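Local coordinates for uncharacterized ATP-binding protein MJ1010 (Methanocaldococcus jannaschii DSM 2661, PDB 3BJO) that is of unknown function but probably binds ATP, with a C-terminal domain that is probably of helix-turn-helix type, at residues 18-22 against 72-78. Sequence-based numbering, arbitrary orientation.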
ATOM      1  N   LYS A  18      -6.705  -7.356   5.978  1.00 46.79           N
ATOM      2  CA  LYS A  18      -5.439  -6.795   6.410  1.00 47.29           C
ATOM      3  C   LYS A  18      -5.285  -5.332   5.988  1.00 45.63           C
ATOM      4  O   LYS A  18      -4.830  -4.486   6.755  1.00 45.07           O
ATOM      5  CB  LYS A  18      -4.270  -7.638   5.869  1.00 47.46           C
ATOM      6  CG  LYS A  18      -3.950  -8.828   6.770  1.00 49.41           C
ATOM      7  CD  LYS A  18      -2.917  -9.799   6.154  1.00 50.52           C
ATOM      8  CE  LYS A  18      -2.840 -11.031   7.075  1.00 56.93           C
ATOM      9  NZ  LYS A  18      -2.333 -12.318   6.449  1.00 61.58           N
ATOM     10  N   LEU A  19      -5.620  -5.031   4.748  1.00 45.08           N
ATOM     11  CA  LEU A  19      -5.468  -3.677   4.277  1.00 44.82           C
ATOM     12  C   LEU A  19      -6.460  -2.751   5.049  1.00 44.28           C
ATOM     13  O   LEU A  19      -6.121  -1.659   5.440  1.00 44.24           O
ATOM     14  CB  LEU A  19      -5.750  -3.621   2.774  1.00 43.81           C
ATOM     15  CG  LEU A  19      -5.568  -2.194   2.279  1.00 45.57           C
ATOM     16  CD1 LEU A  19      -4.081  -1.761   2.419  1.00 42.53           C
ATOM     17  CD2 LEU A  19      -6.116  -2.078   0.808  1.00 45.12           C
ATOM     18  N   LYS A  20      -7.678  -3.210   5.266  1.00 45.19           N
ATOM     19  CA  LYS A  20      -8.699  -2.461   6.027  1.00 45.58           C
ATOM     20  C   LYS A  20      -8.239  -2.130   7.447  1.00 46.08           C
ATOM     21  O   LYS A  20      -8.494  -1.022   7.946  1.00 44.25           O
ATOM     22  CB  LYS A  20     -10.011  -3.265   6.128  1.00 45.01           C
ATOM     23  CG  LYS A  20     -10.896  -3.109   4.918  1.00 46.25           C
ATOM     24  CD  LYS A  20     -12.217  -3.849   5.156  1.00 48.93           C
ATOM     25  CE  LYS A  20     -13.326  -3.480   4.171  1.00 49.89           C
ATOM     26  NZ  LYS A  20     -14.493  -4.400   4.425  1.00 51.57           N
ATOM     27  N   ASP A  21      -7.604  -3.119   8.090  1.00 45.34           N
ATOM     28  CA  ASP A  21      -7.018  -2.929   9.401  1.00 47.54           C
ATOM     29  C   ASP A  21      -5.873  -1.900   9.341  1.00 46.70           C
ATOM     30  O   ASP A  21      -5.803  -1.011  10.180  1.00 45.55           O
ATOM     31  CB  ASP A  21      -6.471  -4.251   9.951  1.00 48.12           C
ATOM     32  CG  ASP A  21      -7.577  -5.174  10.530  1.00 54.57           C
ATOM     33  OD1 ASP A  21      -8.800  -4.903  10.379  1.00 59.24           O
ATOM     34  OD2 ASP A  21      -7.211  -6.204  11.155  1.00 60.78           O
ATOM     35  N   PHE A  22      -4.971  -2.054   8.369  1.00 45.59           N
ATOM     36  CA  PHE A  22      -3.882  -1.088   8.147  1.00 45.47           C
ATOM     37  C   PHE A  22      -4.436   0.334   8.074  1.00 45.57           C
ATOM     38  O   PHE A  22      -3.899   1.279   8.689  1.00 45.25           O
ATOM     39  CB  PHE A  22      -3.118  -1.413   6.827  1.00 45.57           C
ATOM     40  CG  PHE A  22      -2.189  -0.294   6.353  1.00 45.85           C
ATOM     41  CD1 PHE A  22      -0.963  -0.060   6.985  1.00 46.31           C
ATOM     42  CD2 PHE A  22      -2.559   0.524   5.317  1.00 46.73           C
ATOM     43  CE1 PHE A  22      -0.128   0.934   6.555  1.00 47.13           C
ATOM     44  CE2 PHE A  22      -1.733   1.579   4.881  1.00 48.90           C
ATOM     45  CZ  PHE A  22      -0.501   1.761   5.498  1.00 49.07           C
ATOM     46  N   TYR A  72       6.927   4.897   4.077  1.00 45.78           N
ATOM     47  CA  TYR A  72       6.038   4.283   5.069  1.00 46.21           C
ATOM     48  C   TYR A  72       5.363   3.053   4.461  1.00 45.75           C
ATOM     49  O   TYR A  72       5.316   2.003   5.088  1.00 44.46           O
ATOM     50  CB  TYR A  72       5.007   5.328   5.575  1.00 45.61           C
ATOM     51  CG  TYR A  72       3.986   4.800   6.582  1.00 46.19           C
ATOM     52  CD1 TYR A  72       4.332   4.568   7.908  1.00 48.29           C
ATOM     53  CD2 TYR A  72       2.682   4.513   6.189  1.00 43.59           C
ATOM     54  CE1 TYR A  72       3.373   4.060   8.837  1.00 47.66           C
ATOM     55  CE2 TYR A  72       1.737   4.008   7.097  1.00 45.89           C
ATOM     56  CZ  TYR A  72       2.103   3.795   8.406  1.00 47.11           C
ATOM     57  OH  TYR A  72       1.170   3.279   9.262  1.00 50.61           O
ATOM     58  N   LEU A  73       4.869   3.179   3.222  1.00 44.96           N
ATOM     59  CA  LEU A  73       4.077   2.107   2.592  1.00 45.86           C
ATOM     60  C   LEU A  73       4.959   0.894   2.223  1.00 46.53           C
ATOM     61  O   LEU A  73       4.494  -0.234   2.185  1.00 45.78           O
ATOM     62  CB  LEU A  73       3.383   2.641   1.334  1.00 46.05           C
ATOM     63  CG  LEU A  73       2.225   3.648   1.545  1.00 47.68           C
ATOM     64  CD1 LEU A  73       1.802   4.284   0.209  1.00 46.81           C
ATOM     65  CD2 LEU A  73       1.047   2.915   2.129  1.00 50.11           C
ATOM     66  N   VAL A  74       6.245   1.148   1.965  1.00 45.82           N
ATOM     67  CA  VAL A  74       7.212   0.075   1.782  1.00 47.49           C
ATOM     68  C   VAL A  74       7.534  -0.556   3.137  1.00 48.45           C
ATOM     69  O   VAL A  74       7.499  -1.759   3.271  1.00 48.71           O
ATOM     70  CB  VAL A  74       8.499   0.571   1.034  1.00 45.92           C
ATOM     71  CG1 VAL A  74       9.572  -0.578   0.950  1.00 48.92           C
ATOM     72  CG2 VAL A  74       8.113   1.056  -0.364  1.00 46.64           C
ATOM     73  N   LYS A  75       7.829   0.267   4.143  1.00 49.93           N
ATOM     74  CA  LYS A  75       8.163  -0.238   5.478  1.00 51.43           C
ATOM     75  C   LYS A  75       7.062  -1.180   5.941  1.00 51.32           C
ATOM     76  O   LYS A  75       7.327  -2.234   6.536  1.00 50.72           O
ATOM     77  CB  LYS A  75       8.279   0.919   6.463  1.00 52.82           C
ATOM     78  CG  LYS A  75       8.749   0.533   7.870  1.00 56.62           C
ATOM     79  CD  LYS A  75       8.169   1.502   8.937  1.00 62.30           C
ATOM     80  CE  LYS A  75       8.374   0.958  10.392  1.00 61.89           C
ATOM     81  NZ  LYS A  75       7.629  -0.334  10.639  1.00 66.48           N
ATOM     82  N   LYS A  76       5.826  -0.781   5.642  1.00 50.62           N
ATOM     83  CA  LYS A  76       4.636  -1.507   6.069  1.00 50.60           C
ATOM     84  C   LYS A  76       4.204  -2.649   5.162  1.00 50.11           C
ATOM     85  O   LYS A  76       3.093  -3.161   5.318  1.00 49.58           O
ATOM     86  CB  LYS A  76       3.473  -0.517   6.277  1.00 50.09           C
ATOM     87  CG  LYS A  76       3.717   0.459   7.424  1.00 51.52           C
ATOM     88  CD  LYS A  76       3.620  -0.200   8.813  1.00 51.20           C
ATOM     89  CE  LYS A  76       4.287   0.651   9.897  1.00 52.80           C
ATOM     90  NZ  LYS A  76       4.232   0.032  11.325  1.00 55.96           N
ATOM     91  N   ASN A  77       5.076  -3.030   4.224  1.00 49.43           N
ATOM     92  CA  ASN A  77       4.867  -4.132   3.293  1.00 49.00           C
ATOM     93  C   ASN A  77       3.647  -4.039   2.425  1.00 48.42           C
ATOM     94  O   ASN A  77       3.053  -5.059   2.082  1.00 47.68           O
ATOM     95  CB  ASN A  77       4.859  -5.475   4.034  1.00 50.37           C
ATOM     96  CG  ASN A  77       6.072  -5.641   4.880  1.00 52.01           C
ATOM     97  OD1 ASN A  77       7.197  -5.630   4.374  1.00 53.65           O
ATOM     98  ND2 ASN A  77       5.863  -5.762   6.184  1.00 56.34           N
ATOM     99  N   ILE A  78       3.271  -2.814   2.071  1.00 47.69           N
ATOM    100  CA  ILE A  78       2.166  -2.600   1.144  1.00 47.67           C
ATOM    101  C   ILE A  78       2.711  -2.533  -0.277  1.00 47.49           C
ATOM    102  O   ILE A  78       2.084  -3.037  -1.206  1.00 48.62           O
ATOM    103  CB  ILE A  78       1.355  -1.282   1.468  1.00 47.40           C
ATOM    104  CG1 ILE A  78       0.943  -1.210   2.962  1.00 50.23           C
ATOM    105  CG2 ILE A  78       0.131  -1.157   0.554  1.00 46.37           C
ATOM    106  CD1 ILE A  78       0.063  -2.345   3.461  1.00 48.66           C
TER
HETATM  107  O   HOH W   1      -1.408   1.924   9.756  1.00 41.52           O
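Where helix 67-75 ends in a Schellman motif, Phe-22 of the long N-terminal helix 3-24 reaches across to it and lays its ring against Tyr-72, Leu-73, Lys-76 and Ile-78. The phenyl group is carried out from its own helix because chi1 (167°) sets CG opposite the backbone N. Ile-78 covers one face: its CD1 lies 4.2 Å from the centroid of the Phe-22 ring and only 9° off the normal, a CH-pi contact almost over the centre. The far rim of the phenyl meets Tyr-72, whose side chain comes from the opposite direction, and CZ of Phe-22 approaches CE2 of Tyr-72 to 3.6 Å. The two rings touch rim to rim with their planes inclined by 31°. Leu-73 crosses the phenylalanine side chain at about a right angle, its CD2 3.9 Å from Phe-22 CZ, and CB of Lys-76 packs at the same distance from Phe-22 CE1. Lys-76 then bends at chi2, which carries its amine away from helix 3-24.

The motif is closed by Ile-78 N to Leu-73 O and Asn-77 N to Val-74 O, with Asn-77 in the positive-phi position; the chain thereby swings Ile-78 back toward helix 3-24 just before strand 79-82. Helices 44-52 and 67-75, followed by hairpin 79-82/87-90, are consistent with a winged helix-turn-helix-like domain, against which helix 3-24 packs. Shortening Phe-22 to an alanine is likely to leave Ile-78 CD1 without its ring face and to open a gap beside Tyr-72 and Leu-73. Ile-47 of helix 44-52 also touches Phe-22, Tyr-72 and Leu-73, so three helices converge here. Leu-19, one turn earlier, adds a looser apolar contact, CD1 to Ile-78 CD1 at 4.3 Å, and also packs on helix 93-102. A water bridges Phe-22 O, to which it donates at 2.8 Å, and Tyr-72 OH.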